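Local coordinates for Lmo2812 protein (Listeria monocytogenes EGD-e, PDB 5ZQA) that is a penicillin-binding protein of the S11 peptidase family that probably acts as a serine-type D-Ala-D-Ala carboxypeptidase in cell-wall peptidoglycan metabolism, at residues 236-241 against 247-252; 176-181 against 251-256. All blocks are in the same frame, centred on the assembly; numbering follows the deposited sequence.

Overall arrangement
Both contacts use strand 246-255 of the five-stranded antiparallel sheet. Contact 1 pairs it edge to edge with strand 236-243, and contact 2 covers one face of that pair with helix 175-188. Their centres lie about 8 Å apart, and the contacts share Ile-251 and Val-252; the side chain of Ile-251 meets Ile-238 within the sheet and Leu-178 on the helix. They also touch directly where Ile-238 CD1 comes 4.1 Å from Leu-178 CB. The predicted active site is near: the side chain of Ile-238 is about 5 Å from that of Lys-226, a predicted substrate-binding residue, and the side chain of Cys-236 is about 8 Å from that of Ser-62, the predicted acylated serine.

Contact 1 (236-241 against 247-252); sequences CFIGTA and RVISIV
With its hydroxyl trans to the backbone N (chi1 -172°), Thr-240 presents OG1 to Arg-247, whose chain runs extended until a bend at chi3 (-66°) turns the guanidinium so that its edge meets the Thr-240 side chain. Arg-247 NH1 donates to Thr-240 OG1 at 2.9 Å, the oxygen lying in the guanidinium plane. Thr-240 OG1 in turn donates to Val-248 O (2.9 Å), which also accepts Ala-241 N from the opposite face of its carbonyl plane. Threonine suits this place because one hydroxyl can both accept and donate; Asp-223 adds a salt bridge to NH1. Between these strands, Phe-237, Gly-239 and Ala-241 form hydrogen-bonded pairs with Val-252, Ser-250 and Val-248, whose side chains share one face with those of Phe-237 and Ala-241. Gly-239 N rests 3.7 Å above one face of the Phe-237 ring, toward its rim. Since Gly-239 carries no side chain, Ser-250 OG can approach its CA to 3.4 Å. A water donates to Phe-237 O and hydrogen-bonds with Ser-250 OG. On the face that carries Thr-240 and Ile-249, Ile-238 and Ile-251 lie side by side, Ile-238 CG1 3.6 Å from Ile-251 CD1, while Ile-238 CG2 meets Ile-249 CG2; beta-branched residues suit the extended backbone. This is an antiparallel beta hairpin in the central sheet of the penicillin-binding transpeptidase fold, sandwiched between helices 175-188 and 258-272.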
loop_
_atom_site.group_PDB
_atom_site.type_symbol
_atom_site.label_atom_id
_atom_site.label_comp_id
_atom_site.label_asym_id
_atom_site.label_seq_id
_atom_site.Cartn_x
_atom_site.Cartn_y
_atom_site.Cartn_z
ATOM N N CYS A 236 4.655 -6.418 -6.741
ATOM C CA CYS A 236 5.104 -5.152 -6.181
ATOM C C CYS A 236 5.128 -5.194 -4.666
ATOM O O CYS A 236 4.347 -5.901 -4.049
ATOM C CB CYS A 236 4.188 -4.013 -6.636
ATOM S SG CYS A 236 4.064 -3.807 -8.442
ATOM N N PHE A 237 6.016 -4.413 -4.059
ATOM C CA PHE A 237 6.033 -4.314 -2.601
ATOM C C PHE A 237 6.689 -3.026 -2.149
ATOM O O PHE A 237 7.783 -2.689 -2.603
ATOM C CB PHE A 237 6.766 -5.514 -1.972
ATOM C CG PHE A 237 6.745 -5.516 -0.458
ATOM C CD1 PHE A 237 5.545 -5.584 0.230
ATOM C CD2 PHE A 237 7.922 -5.453 0.273
ATOM C CE1 PHE A 237 5.514 -5.592 1.625
ATOM C CE2 PHE A 237 7.894 -5.461 1.670
ATOM C CZ PHE A 237 6.698 -5.522 2.337
ATOM N N ILE A 238 6.016 -2.314 -1.248
ATOM C CA ILE A 238 6.622 -1.211 -0.513
ATOM C C ILE A 238 6.953 -1.735 0.874
ATOM O O ILE A 238 6.067 -2.173 1.606
ATOM C CB ILE A 238 5.698 0.017 -0.425
ATOM C CG1 ILE A 238 5.476 0.592 -1.821
ATOM C CG2 ILE A 238 6.326 1.105 0.466
ATOM C CD1 ILE A 238 4.461 1.732 -1.886
ATOM N N GLY A 239 8.243 -1.738 1.203
ATOM C CA GLY A 239 8.698 -2.177 2.507
ATOM C C GLY A 239 9.135 -1.008 3.369
ATOM O O GLY A 239 9.526 0.027 2.853
ATOM N N THR A 240 9.072 -1.178 4.685
ATOM C CA THR A 240 9.671 -0.197 5.577
ATOM C C THR A 240 10.189 -0.906 6.821
ATOM O O THR A 240 9.612 -1.905 7.278
ATOM C CB THR A 240 8.689 0.946 5.932
ATOM O OG1 THR A 240 9.396 1.963 6.658
ATOM C CG2 THR A 240 7.497 0.455 6.746
ATOM N N ALA A 241 11.311 -0.404 7.322
ATOM C CA ALA A 241 11.980 -0.962 8.494
ATOM C C ALA A 241 12.685 0.158 9.226
ATOM O O ALA A 241 13.147 1.107 8.598
ATOM C CB ALA A 241 12.985 -2.028 8.083
ATOM N N ARG A 247 14.836 5.070 9.800
ATOM C CA ARG A 247 13.845 4.330 9.031
ATOM C C ARG A 247 14.133 4.430 7.542
ATOM O O ARG A 247 14.525 5.490 7.042
ATOM C CB ARG A 247 12.430 4.843 9.335
ATOM C CG ARG A 247 11.348 4.144 8.493
ATOM C CD ARG A 247 9.914 4.485 8.935
ATOM N NE ARG A 247 9.623 3.966 10.273
ATOM C CZ ARG A 247 9.273 2.707 10.534
ATOM N NH1 ARG A 247 9.161 1.823 9.553
ATOM N NH2 ARG A 247 9.038 2.326 11.792
ATOM N N VAL A 248 13.956 3.315 6.835
ATOM C CA VAL A 248 14.088 3.338 5.384
ATOM C C VAL A 248 12.793 2.831 4.775
ATOM O O VAL A 248 12.008 2.134 5.436
ATOM C CB VAL A 248 15.280 2.498 4.876
ATOM C CG1 VAL A 248 16.594 3.011 5.494
ATOM C CG2 VAL A 248 15.078 1.020 5.172
ATOM N N ILE A 249 12.548 3.239 3.535
ATOM C CA ILE A 249 11.409 2.760 2.773
ATOM C C ILE A 249 11.923 2.219 1.449
ATOM O O ILE A 249 12.659 2.903 0.732
ATOM C CB ILE A 249 10.380 3.865 2.537
ATOM C CG1 ILE A 249 9.761 4.285 3.874
ATOM C CG2 ILE A 249 9.285 3.377 1.583
ATOM C CD1 ILE A 249 8.818 5.474 3.755
ATOM N N SER A 250 11.568 0.974 1.147
ATOM C CA SER A 250 11.970 0.352 -0.112
ATOM C C SER A 250 10.775 0.230 -1.041
ATOM O O SER A 250 9.656 0.004 -0.592
ATOM C CB SER A 250 12.585 -1.025 0.146
ATOM O OG SER A 250 11.628 -1.902 0.731
ATOM N N ILE A 251 11.021 0.392 -2.339
ATOM C CA ILE A 251 9.984 0.243 -3.352
ATOM C C ILE A 251 10.424 -0.772 -4.404
ATOM O O ILE A 251 11.512 -0.639 -4.968
ATOM C CB ILE A 251 9.692 1.563 -4.087
ATOM C CG1 ILE A 251 9.586 2.746 -3.115
ATOM C CG2 ILE A 251 8.459 1.406 -4.965
ATOM C CD1 ILE A 251 8.406 2.683 -2.272
ATOM N N VAL A 252 9.582 -1.774 -4.659
ATOM C CA VAL A 252 9.791 -2.779 -5.701
ATOM C C VAL A 252 8.570 -2.816 -6.605
ATOM O O VAL A 252 7.463 -3.046 -6.128
ATOM C CB VAL A 252 10.035 -4.180 -5.088
ATOM C CG1 VAL A 252 9.844 -5.282 -6.130
ATOM C CG2 VAL A 252 11.425 -4.238 -4.463
HETATM O O HOH W 1 10.385 -3.181 -1.341
#

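Contact 2 (176-181 against 251-256); sequences KDLFLL and IVLDAG
Leu-178 meets Ile-251 and Leu-253 in the tight half of this helix-on-sheet contact. Its CG lies beside the backbone N (chi1 -70°), opposite its own carbonyl carbon, and the branch ending in CD1 then reaches the strand at two places. Leu-178 CD1 lies 4.0 Å from Leu-253 CD2, the two leucines meeting tip to tip, and equally 4.0 Å from Ile-251 CG2. Ile-251 and Leu-178 cross at a slant, and the other arm of the isoleucine brings Ile-251 CD1 alongside the leucine stem, 4.0 Å from Leu-178 CB. The same methyl, Ile-251 CD1, approaches the helix backbone, 4.1 Å from Phe-179 N. Leucine is well suited to bridge two strand residues whose side chains fall on the same face, and isoleucine offers two arms to fill the angle between helix and sheet. Ile-238 on the adjoining strand also touches Leu-178, extending this apolar layer.

The looser side begins at Phe-179, which is partly exposed: its ring leads away from 251-256 and stacks on Tyr-41. Farther round the helix, exposed Lys-176 points away from the strand and forms a salt bridge with Glu-51. Beyond Leu-253, the chain turns a corner at Asp-254, whose carboxylate is hydrogen-bonded to Asn-36, and Gly-256 is exposed. The axes of helix 176-181 and strand 251-253 come within 9.4 Å, their directions 135° apart, an interval spanned mainly by the side chains of Leu-178, Ile-251 and Leu-253: a helix packed on an antiparallel sheet, as in the alpha/beta domain of penicillin-binding proteins and serine beta-lactamases.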
loop_
_atom_site.group_PDB
_atom_site.type_symbol
_atom_site.label_atom_id
_atom_site.label_comp_id
_atom_site.label_asym_id
_atom_site.label_seq_id
_atom_site.Cartn_x
_atom_site.Cartn_y
_atom_site.Cartn_z
ATOM N N LYS A 176 9.793 7.363 -6.733
ATOM C CA LYS A 176 9.964 8.614 -6.009
ATOM C C LYS A 176 8.648 9.071 -5.363
ATOM O O LYS A 176 8.621 9.440 -4.188
ATOM C CB LYS A 176 10.524 9.697 -6.936
ATOM C CG LYS A 176 11.979 9.487 -7.318
ATOM C CD LYS A 176 12.477 10.649 -8.168
ATOM C CE LYS A 176 13.992 10.619 -8.300
ATOM N NZ LYS A 176 14.682 10.698 -6.972
ATOM N N ASP A 177 7.553 9.035 -6.118
ATOM C CA ASP A 177 6.266 9.453 -5.566
ATOM C C ASP A 177 5.749 8.468 -4.510
ATOM O O ASP A 177 5.151 8.877 -3.509
ATOM C CB ASP A 177 5.242 9.605 -6.683
ATOM C CG ASP A 177 5.301 10.959 -7.362
ATOM O OD1 ASP A 177 5.875 11.920 -6.803
ATOM O OD2 ASP A 177 4.732 11.063 -8.463
ATOM N N LEU A 178 5.987 7.174 -4.726
ATOM C CA LEU A 178 5.557 6.174 -3.755
ATOM C C LEU A 178 6.326 6.315 -2.431
ATOM O O LEU A 178 5.751 6.114 -1.357
ATOM C CB LEU A 178 5.706 4.764 -4.342
ATOM C CG LEU A 178 4.713 4.448 -5.461
ATOM C CD1 LEU A 178 5.115 3.158 -6.134
ATOM C CD2 LEU A 178 3.279 4.370 -4.931
ATOM N N PHE A 179 7.605 6.679 -2.499
ATOM C CA PHE A 179 8.350 6.988 -1.286
ATOM C C PHE A 179 7.703 8.140 -0.518
ATOM O O PHE A 179 7.548 8.067 0.695
ATOM C CB PHE A 179 9.810 7.334 -1.614
ATOM C CG PHE A 179 10.539 7.999 -0.476
ATOM C CD1 PHE A 179 10.663 7.360 0.754
ATOM C CD2 PHE A 179 11.087 9.254 -0.632
ATOM C CE1 PHE A 179 11.316 7.961 1.809
ATOM C CE2 PHE A 179 11.757 9.871 0.429
ATOM C CZ PHE A 179 11.869 9.218 1.648
ATOM N N LEU A 180 7.326 9.196 -1.235
ATOM C CA LEU A 180 6.716 10.362 -0.607
ATOM C C LEU A 180 5.388 9.998 0.045
ATOM O O LEU A 180 5.126 10.390 1.183
ATOM C CB LEU A 180 6.512 11.475 -1.636
ATOM C CG LEU A 180 5.932 12.780 -1.085
ATOM C CD1 LEU A 180 6.677 13.249 0.166
ATOM C CD2 LEU A 180 5.988 13.841 -2.152
ATOM N N LEU A 181 4.548 9.258 -0.672
ATOM C CA LEU A 181 3.264 8.852 -0.110
ATOM C C LEU A 181 3.453 8.006 1.143
ATOM O O LEU A 181 2.801 8.230 2.163
ATOM C CB LEU A 181 2.454 8.080 -1.142
ATOM C CG LEU A 181 1.177 7.426 -0.634
ATOM C CD1 LEU A 181 0.239 8.445 -0.003
ATOM C CD2 LEU A 181 0.506 6.656 -1.764
ATOM N N ILE A 251 11.021 0.392 -2.339
ATOM C CA ILE A 251 9.984 0.243 -3.352
ATOM C C ILE A 251 10.424 -0.772 -4.404
ATOM O O ILE A 251 11.512 -0.639 -4.968
ATOM C CB ILE A 251 9.692 1.563 -4.087
ATOM C CG1 ILE A 251 9.586 2.746 -3.115
ATOM C CG2 ILE A 251 8.459 1.406 -4.965
ATOM C CD1 ILE A 251 8.406 2.683 -2.272
ATOM N N VAL A 252 9.582 -1.774 -4.659
ATOM C CA VAL A 252 9.791 -2.779 -5.701
ATOM C C VAL A 252 8.570 -2.816 -6.605
ATOM O O VAL A 252 7.463 -3.046 -6.128
ATOM C CB VAL A 252 10.035 -4.180 -5.088
ATOM C CG1 VAL A 252 9.844 -5.282 -6.130
ATOM C CG2 VAL A 252 11.425 -4.238 -4.463
ATOM N N LEU A 253 8.772 -2.569 -7.897
ATOM C CA LEU A 253 7.694 -2.596 -8.882
ATOM C C LEU A 253 8.017 -3.561 -10.013
ATOM O O LEU A 253 9.123 -3.537 -10.551
ATOM C CB LEU A 253 7.449 -1.194 -9.457
ATOM C CG LEU A 253 7.153 -0.111 -8.420
ATOM C CD1 LEU A 253 7.202 1.273 -9.066
ATOM C CD2 LEU A 253 5.794 -0.364 -7.790
ATOM N N ASP A 254 7.047 -4.407 -10.345
ATOM C CA ASP A 254 7.128 -5.343 -11.481
ATOM C C ASP A 254 8.260 -6.357 -11.341
ATOM O O ASP A 254 9.060 -6.549 -12.268
ATOM C CB ASP A 254 7.277 -4.570 -12.807
ATOM C CG ASP A 254 6.985 -5.437 -14.032
ATOM O OD1 ASP A 254 6.251 -6.446 -13.902
ATOM O OD2 ASP A 254 7.485 -5.106 -15.128
ATOM N N ALA A 255 8.336 -7.015 -10.187
ATOM C CA ALA A 255 9.171 -8.211 -10.078
ATOM C C ALA A 255 8.419 -9.398 -10.697
ATOM O O ALA A 255 7.203 -9.345 -10.885
ATOM C CB ALA A 255 9.543 -8.484 -8.624
ATOM N N GLY A 256 9.139 -10.472 -11.020
ATOM C CA GLY A 256 8.559 -11.540 -11.821
ATOM C C GLY A 256 7.711 -12.579 -11.111
ATOM O O GLY A 256 6.879 -13.234 -11.740
#